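Local coordinates for protein precorrin-8x Methyl Mutase (Thermus thermophilus, PDB 1V9C) that probably acts as a precorrin-8X methylmutase, an isomerase that shifts a methyl group on the tetrapyrrole precursor during cobalamin biosynthesis, at residues L200-L203 and A204-G208; G24-P27 and L28-P31; E145-Q149 and G150-A154. One frame throughout, in Å; residues are numbered along the deposited sequence.

Interaction 1: residues L200-L203 and A204-G208. With SO4 (sulfate ion), chain F.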
loop_
_atom_site.group_PDB
_atom_site.type_symbol
_atom_site.label_atom_id
_atom_site.label_comp_id
_atom_site.label_asym_id
_atom_site.label_seq_id
_atom_site.Cartn_x
_atom_site.Cartn_y
_atom_site.Cartn_z
ATOM N N LEU B 200 -0.840 16.299 1.516
ATOM C CA LEU B 200 -0.764 17.504 0.699
ATOM C C LEU B 200 -2.134 18.096 0.474
ATOM O O LEU B 200 -2.307 19.307 0.574
ATOM C CB LEU B 200 -0.080 17.214 -0.639
ATOM C CG LEU B 200 1.420 16.951 -0.459
ATOM C CD1 LEU B 200 2.083 16.623 -1.790
ATOM C CD2 LEU B 200 2.047 18.166 0.189
ATOM N N ILE B 201 -3.111 17.241 0.183
ATOM C CA ILE B 201 -4.465 17.702 -0.034
ATOM C C ILE B 201 -5.036 18.376 1.210
ATOM O O ILE B 201 -5.619 19.457 1.116
ATOM C CB ILE B 201 -5.389 16.551 -0.438
ATOM C CG1 ILE B 201 -5.057 16.099 -1.864
ATOM C CG2 ILE B 201 -6.843 16.989 -0.327
ATOM C CD1 ILE B 201 -5.897 14.925 -2.363
ATOM N N ARG B 202 -4.870 17.741 2.369
ATOM C CA ARG B 202 -5.385 18.300 3.619
ATOM C C ARG B 202 -4.751 19.657 3.945
ATOM O O ARG B 202 -5.426 20.550 4.434
ATOM C CB ARG B 202 -5.139 17.336 4.779
ATOM C CG ARG B 202 -5.571 17.867 6.139
ATOM C CD ARG B 202 -7.082 17.988 6.219
ATOM N NE ARG B 202 -7.531 18.490 7.517
ATOM C CZ ARG B 202 -7.329 17.876 8.682
ATOM N NH1 ARG B 202 -6.678 16.721 8.734
ATOM N NH2 ARG B 202 -7.783 18.421 9.801
ATOM N N LEU B 203 -3.454 19.798 3.687
ATOM C CA LEU B 203 -2.758 21.057 3.951
ATOM C C LEU B 203 -3.305 22.119 3.014
ATOM O O LEU B 203 -3.491 23.264 3.401
ATOM C CB LEU B 203 -1.250 20.914 3.706
ATOM C CG LEU B 203 -0.322 20.498 4.846
ATOM C CD1 LEU B 203 1.059 20.172 4.285
ATOM C CD2 LEU B 203 -0.237 21.616 5.868
ATOM N N ALA B 204 -3.556 21.724 1.773
ATOM C CA ALA B 204 -4.069 22.635 0.774
ATOM C C ALA B 204 -5.469 23.080 1.154
ATOM O O ALA B 204 -5.781 24.268 1.125
ATOM C CB ALA B 204 -4.081 21.955 -0.567
ATOM N N ALA B 205 -6.313 22.115 1.509
ATOM C CA ALA B 205 -7.683 22.401 1.908
ATOM C C ALA B 205 -7.682 23.413 3.056
ATOM O O ALA B 205 -8.527 24.305 3.118
ATOM C CB ALA B 205 -8.370 21.118 2.340
ATOM N N ASP B 206 -6.720 23.263 3.956
ATOM C CA ASP B 206 -6.579 24.147 5.105
ATOM C C ASP B 206 -5.693 25.350 4.764
ATOM O O ASP B 206 -5.106 25.985 5.644
ATOM C CB ASP B 206 -5.990 23.367 6.288
ATOM C CG ASP B 206 -6.900 22.230 6.743
ATOM O OD1 ASP B 206 -8.002 22.084 6.162
ATOM O OD2 ASP B 206 -6.521 21.484 7.677
ATOM N N GLY B 207 -5.606 25.646 3.472
ATOM C CA GLY B 207 -4.812 26.764 3.008
ATOM C C GLY B 207 -3.414 26.863 3.583
ATOM O O GLY B 207 -2.985 27.943 3.980
ATOM N N GLY B 208 -2.706 25.738 3.639
ATOM C CA GLY B 208 -1.341 25.733 4.141
ATOM C C GLY B 208 -1.133 25.743 5.642
ATOM O O GLY B 208 0.002 25.843 6.107
HETATM S S SO4 F . -7.920 14.024 6.223
HETATM O O1 SO4 F . -7.461 13.204 5.092
HETATM O O2 SO4 F . -8.904 15.019 5.755
HETATM O O3 SO4 F . -6.765 14.705 6.829
HETATM O O4 SO4 F . -8.547 13.155 7.233
#
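R202 and D206, one helical turn apart, form a salt bridge at the end of helix 190-205, and a sulfate ion sits along the other flank of the arginine. The arginine side chain runs first beside the ion: its CB already lies 3.7 Å from sulfate O3, and CG closes to 3.4 Å from the same oxygen. With CG opposite the backbone N and a bend at chi2 (68°), the chain carries CD along the ion, about equally far from O3 and O2. NE then turns to the aspartate, 3.2 Å from D206 OD2. The carboxylate stands at a right angle to the guanidinium and bridges through OD2; T211 OG1 also hydrogen-bonds to that oxygen. D206 is the first residue to leave the helix, which ends in a Schellman motif: G208 N reaches back to L203 O at 2.6 Å and G207 N to A204 O at 2.7 Å, with G207 at positive phi. D206 N still makes a helical bond to R202 O, which keeps the aspartate within range of NE. From CZ the arginine forks. NH1 donates to sulfate O3 over 2.8 Å, a bent bond (136°) with the oxygen at the guanidinium edge, while NH2 remains 3.9 Å from D206 OD2. The ion, probably from the crystallisation liquor, is also held by R35 NH1.

Interaction 2: residues G24-P27 and L28-P31; sequences GFSP and LEWP
S26 and E29 grip each other at the entrance to helix 30-40, each accepting the other's backbone N-H. S26 N points nearly straight (169°) at E29 OE2, 3.0 Å away, and meets the oxygen from above the carboxylate plane, not within it. In return E29 N donates to S26 OG over 3.1 Å. This OG sits between its own backbone N and carbonyl carbon (chi1 87°), which turns it in toward the N-H groups ahead; it also takes a weak bond from L28 N. The glutamate, extended beyond CG, lays its chain against the serine, with CG 3.2 Å from OG. Such a reciprocal exchange is a capping box, and S26 O adds the next turn by accepting W30 N at 3.1 Å. The residues flanking the box complete a hydrophobic staple: F25, just before the serine, meets W30, just after the glutamate. This is the looser half. The two side chains cross at about a right angle, though their ring planes are only some 30° apart, and the nearest carbons, F25 CD1 and W30 CE3, are 4.0 Å apart, with the phenyl carbon at the edge of the indole. On its other side the phenyl offers CD2 to E29 OE2 at 3.5 Å, the oxygen lying near the ring plane. H23 stacks on the indole, whose NE1 bonds to D17 OD1, tying the tryptophan to helix 6-20. Towards the outside G24 and P27 are exposed, yet the proline carbonyl is closely packed: P27 O lies 3.1 Å from CD of P31. L28 and E29 rest on V56 of helix 55-65.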
loop_
_atom_site.group_PDB
_atom_site.type_symbol
_atom_site.label_atom_id
_atom_site.label_comp_id
_atom_site.label_asym_id
_atom_site.label_seq_id
_atom_site.Cartn_x
_atom_site.Cartn_y
_atom_site.Cartn_z
ATOM N N GLY B 24 14.188 17.288 12.096
ATOM C CA GLY B 24 14.553 18.498 11.391
ATOM C C GLY B 24 13.613 18.884 10.266
ATOM O O GLY B 24 14.078 19.190 9.170
ATOM N N PHE B 25 12.304 18.889 10.514
ATOM C CA PHE B 25 11.358 19.255 9.458
ATOM C C PHE B 25 10.691 20.601 9.674
ATOM O O PHE B 25 10.545 21.057 10.800
ATOM C CB PHE B 25 10.292 18.154 9.276
ATOM C CG PHE B 25 10.846 16.887 8.694
ATOM C CD1 PHE B 25 11.094 15.786 9.494
ATOM C CD2 PHE B 25 11.219 16.836 7.357
ATOM C CE1 PHE B 25 11.713 14.662 8.979
ATOM C CE2 PHE B 25 11.839 15.716 6.833
ATOM C CZ PHE B 25 12.088 14.627 7.651
ATOM N N SER B 26 10.290 21.231 8.573
ATOM C CA SER B 26 9.639 22.534 8.618
ATOM C C SER B 26 8.183 22.382 9.025
ATOM O O SER B 26 7.695 21.272 9.209
ATOM C CB SER B 26 9.708 23.209 7.247
ATOM O OG SER B 26 8.625 22.820 6.414
ATOM N N PRO B 27 7.469 23.507 9.183
ATOM C CA PRO B 27 6.057 23.459 9.570
ATOM C C PRO B 27 5.178 22.826 8.494
ATOM O O PRO B 27 4.168 22.196 8.798
ATOM C CB PRO B 27 5.716 24.930 9.800
ATOM C CG PRO B 27 7.022 25.496 10.291
ATOM C CD PRO B 27 7.995 24.878 9.322
ATOM N N LEU B 28 5.564 23.002 7.237
ATOM C CA LEU B 28 4.806 22.443 6.122
ATOM C C LEU B 28 5.215 21.019 5.808
ATOM O O LEU B 28 4.430 20.247 5.278
ATOM C CB LEU B 28 5.010 23.274 4.863
ATOM C CG LEU B 28 4.283 24.600 4.760
ATOM C CD1 LEU B 28 4.747 25.283 3.482
ATOM C CD2 LEU B 28 2.779 24.387 4.755
ATOM N N GLU B 29 6.452 20.679 6.134
ATOM C CA GLU B 29 6.962 19.355 5.857
ATOM C C GLU B 29 6.513 18.316 6.867
ATOM O O GLU B 29 6.245 17.172 6.507
ATOM C CB GLU B 29 8.487 19.388 5.821
ATOM C CG GLU B 29 9.082 20.174 4.664
ATOM C CD GLU B 29 10.575 20.419 4.845
ATOM O OE1 GLU B 29 11.213 20.970 3.920
ATOM O OE2 GLU B 29 11.108 20.066 5.919
ATOM N N TRP B 30 6.434 18.711 8.132
ATOM C CA TRP B 30 6.055 17.775 9.173
ATOM C C TRP B 30 4.748 17.014 8.950
ATOM O O TRP B 30 4.742 15.797 9.026
ATOM C CB TRP B 30 6.009 18.458 10.545
ATOM C CG TRP B 30 5.753 17.463 11.663
ATOM C CD1 TRP B 30 4.737 17.503 12.585
ATOM C CD2 TRP B 30 6.467 16.244 11.910
ATOM N NE1 TRP B 30 4.771 16.375 13.381
ATOM C CE2 TRP B 30 5.822 15.587 12.989
ATOM C CE3 TRP B 30 7.582 15.639 11.326
ATOM C CZ2 TRP B 30 6.260 14.356 13.490
ATOM C CZ3 TRP B 30 8.022 14.403 11.830
ATOM C CH2 TRP B 30 7.358 13.778 12.900
ATOM N N PRO B 31 3.639 17.718 8.655
ATOM C CA PRO B 31 2.359 17.039 8.439
ATOM C C PRO B 31 2.462 15.922 7.410
ATOM O O PRO B 31 1.699 14.967 7.439
ATOM C CB PRO B 31 1.439 18.166 7.976
ATOM C CG PRO B 31 2.038 19.382 8.608
ATOM C CD PRO B 31 3.507 19.154 8.372
#

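Interaction 3: residues E145-Q149 and G150-A154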
loop_
_atom_site.group_PDB
_atom_site.type_symbol
_atom_site.label_atom_id
_atom_site.label_comp_id
_atom_site.label_asym_id
_atom_site.label_seq_id
_atom_site.Cartn_x
_atom_site.Cartn_y
_atom_site.Cartn_z
ATOM N N GLU B 145 15.023 11.256 -16.951
ATOM C CA GLU B 145 15.701 11.515 -18.207
ATOM C C GLU B 145 14.778 12.410 -19.019
ATOM O O GLU B 145 15.227 13.343 -19.682
ATOM C CB GLU B 145 15.968 10.195 -18.935
ATOM C CG GLU B 145 16.752 9.204 -18.076
ATOM C CD GLU B 145 17.140 7.929 -18.807
ATOM O OE1 GLU B 145 17.730 7.032 -18.159
ATOM O OE2 GLU B 145 16.861 7.823 -20.023
ATOM N N ALA B 146 13.480 12.135 -18.937
ATOM C CA ALA B 146 12.478 12.913 -19.649
ATOM C C ALA B 146 12.428 14.342 -19.126
ATOM O O ALA B 146 11.994 15.254 -19.831
ATOM C CB ALA B 146 11.112 12.263 -19.508
ATOM N N ILE B 147 12.869 14.530 -17.886
ATOM C CA ILE B 147 12.884 15.851 -17.267
ATOM C C ILE B 147 14.043 16.666 -17.838
ATOM O O ILE B 147 13.958 17.890 -17.942
ATOM C CB ILE B 147 13.019 15.746 -15.710
ATOM C CG1 ILE B 147 11.678 15.315 -15.100
ATOM C CG2 ILE B 147 13.473 17.072 -15.111
ATOM C CD1 ILE B 147 11.693 15.198 -13.584
ATOM N N ARG B 148 15.120 15.976 -18.209
ATOM C CA ARG B 148 16.297 16.634 -18.772
ATOM C C ARG B 148 16.042 17.051 -20.216
ATOM O O ARG B 148 16.850 17.753 -20.818
ATOM C CB ARG B 148 17.517 15.712 -18.711
ATOM C CG ARG B 148 18.019 15.386 -17.305
ATOM C CD ARG B 148 18.466 16.624 -16.537
ATOM N NE ARG B 148 19.229 16.248 -15.351
ATOM C CZ ARG B 148 19.675 17.102 -14.430
ATOM N NH1 ARG B 148 19.429 18.404 -14.545
ATOM N NH2 ARG B 148 20.384 16.653 -13.395
ATOM N N GLN B 149 14.910 16.621 -20.761
ATOM C CA GLN B 149 14.533 16.957 -22.128
ATOM C C GLN B 149 13.442 18.026 -22.194
ATOM O O GLN B 149 12.928 18.323 -23.272
ATOM C CB GLN B 149 14.053 15.707 -22.870
ATOM C CG GLN B 149 15.122 14.648 -23.057
ATOM C CD GLN B 149 16.387 15.214 -23.670
ATOM O OE1 GLN B 149 16.345 15.891 -24.694
ATOM N NE2 GLN B 149 17.521 14.935 -23.043
ATOM N N GLY B 150 13.077 18.596 -21.049
ATOM C CA GLY B 150 12.057 19.630 -21.057
ATOM C C GLY B 150 10.754 19.345 -20.332
ATOM O O GLY B 150 9.837 20.165 -20.364
ATOM N N ALA B 151 10.643 18.188 -19.688
ATOM C CA ALA B 151 9.423 17.872 -18.955
ATOM C C ALA B 151 9.494 18.601 -17.610
ATOM O O ALA B 151 10.535 18.585 -16.953
ATOM C CB ALA B 151 9.311 16.369 -18.747
ATOM N N ARG B 152 8.402 19.257 -17.221
ATOM C CA ARG B 152 8.359 19.998 -15.958
ATOM C C ARG B 152 7.150 19.672 -15.061
ATOM O O ARG B 152 6.166 20.422 -15.002
ATOM C CB ARG B 152 8.415 21.513 -16.227
ATOM C CG ARG B 152 9.702 21.981 -16.912
ATOM C CD ARG B 152 10.940 21.442 -16.192
ATOM N NE ARG B 152 12.179 21.777 -16.885
ATOM C CZ ARG B 152 13.345 21.174 -16.676
ATOM N NH1 ARG B 152 13.441 20.191 -15.791
ATOM N NH2 ARG B 152 14.422 21.558 -17.348
ATOM N N PRO B 153 7.209 18.533 -14.356
ATOM C CA PRO B 153 6.111 18.138 -13.464
ATOM C C PRO B 153 6.102 19.121 -12.298
ATOM O O PRO B 153 7.156 19.597 -11.884
ATOM C CB PRO B 153 6.517 16.738 -13.012
ATOM C CG PRO B 153 7.418 16.247 -14.109
ATOM C CD PRO B 153 8.228 17.474 -14.441
ATOM N N ALA B 154 4.930 19.439 -11.770
ATOM C CA ALA B 154 4.870 20.368 -10.651
ATOM C C ALA B 154 5.622 19.799 -9.459
ATOM O O ALA B 154 6.325 20.533 -8.767
ATOM C CB ALA B 154 3.417 20.653 -10.269
#
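I147 carries its CG1 beside the backbone N (chi1 -76°) and CG2 opposite it, a fork that sends one branch to P153 and the other to the guanidinium of R152; the arginine, bent at chi2 (-50°), doubles back to meet it. Between them the backbone ends helix 137-147 in a Schellman motif, with G150 as its positive-phi residue. A151 N bonds to A146 O over 3.2 Å, in the carbonyl plane and on a lone pair, and inside that loop G150 N makes a weaker bond to I147 O at 3.3 Å, closing a type I turn from I147 to G150. G150 has phi 116° and psi near zero, a conformation that suits glycine, and it turns the chain out of the helix. The reversal also drives the methyl of A151 against the helix end, its CB 3.1 Å from A146 O. The turn belongs to a beta-alpha-beta crossover: the helix follows strand 130-133, and the chain now heads for strand 155-158, which lies parallel and next to strand 130-133 in the sheet. On the buried side I147 CG1 rests against P153 CD at 4.1 Å and, more distantly, against A151 CB, while P177 and V178 pack on the isoleucine from a neighbouring loop. R152 is fixed at its backbone by D127 OD1, which accepts R152 N, but its side chain lies on the exposed side of the turn. There NH1 comes within 3.2 Å of the I147 CG2 methyl. I147 O lies over the guanidinium face, also 3.2 Å from NH1, and the angle is too poor for a hydrogen bond.

In the fold
From the N terminus, interaction 2 comes first, at the bend between helix 6-20 and helix 30-40. Interaction 3 follows much later, leading helix 137-147 into strand 155-158, and interaction 1 ends helix 190-205, the last helix of the chain. Each closes a tight local turn, and the three run in series, without nesting or crossing. Interactions 1 and 2 nonetheless touch in space: L28 puts CD2 beside G208 O and its own carbonyl beside L203 CD1, and both regions pack on helix 55-65. This joins the start of helix 30-40 to the end of helix 190-205. Interaction 3 stands apart, its centre about 26 Å from that of interaction 1.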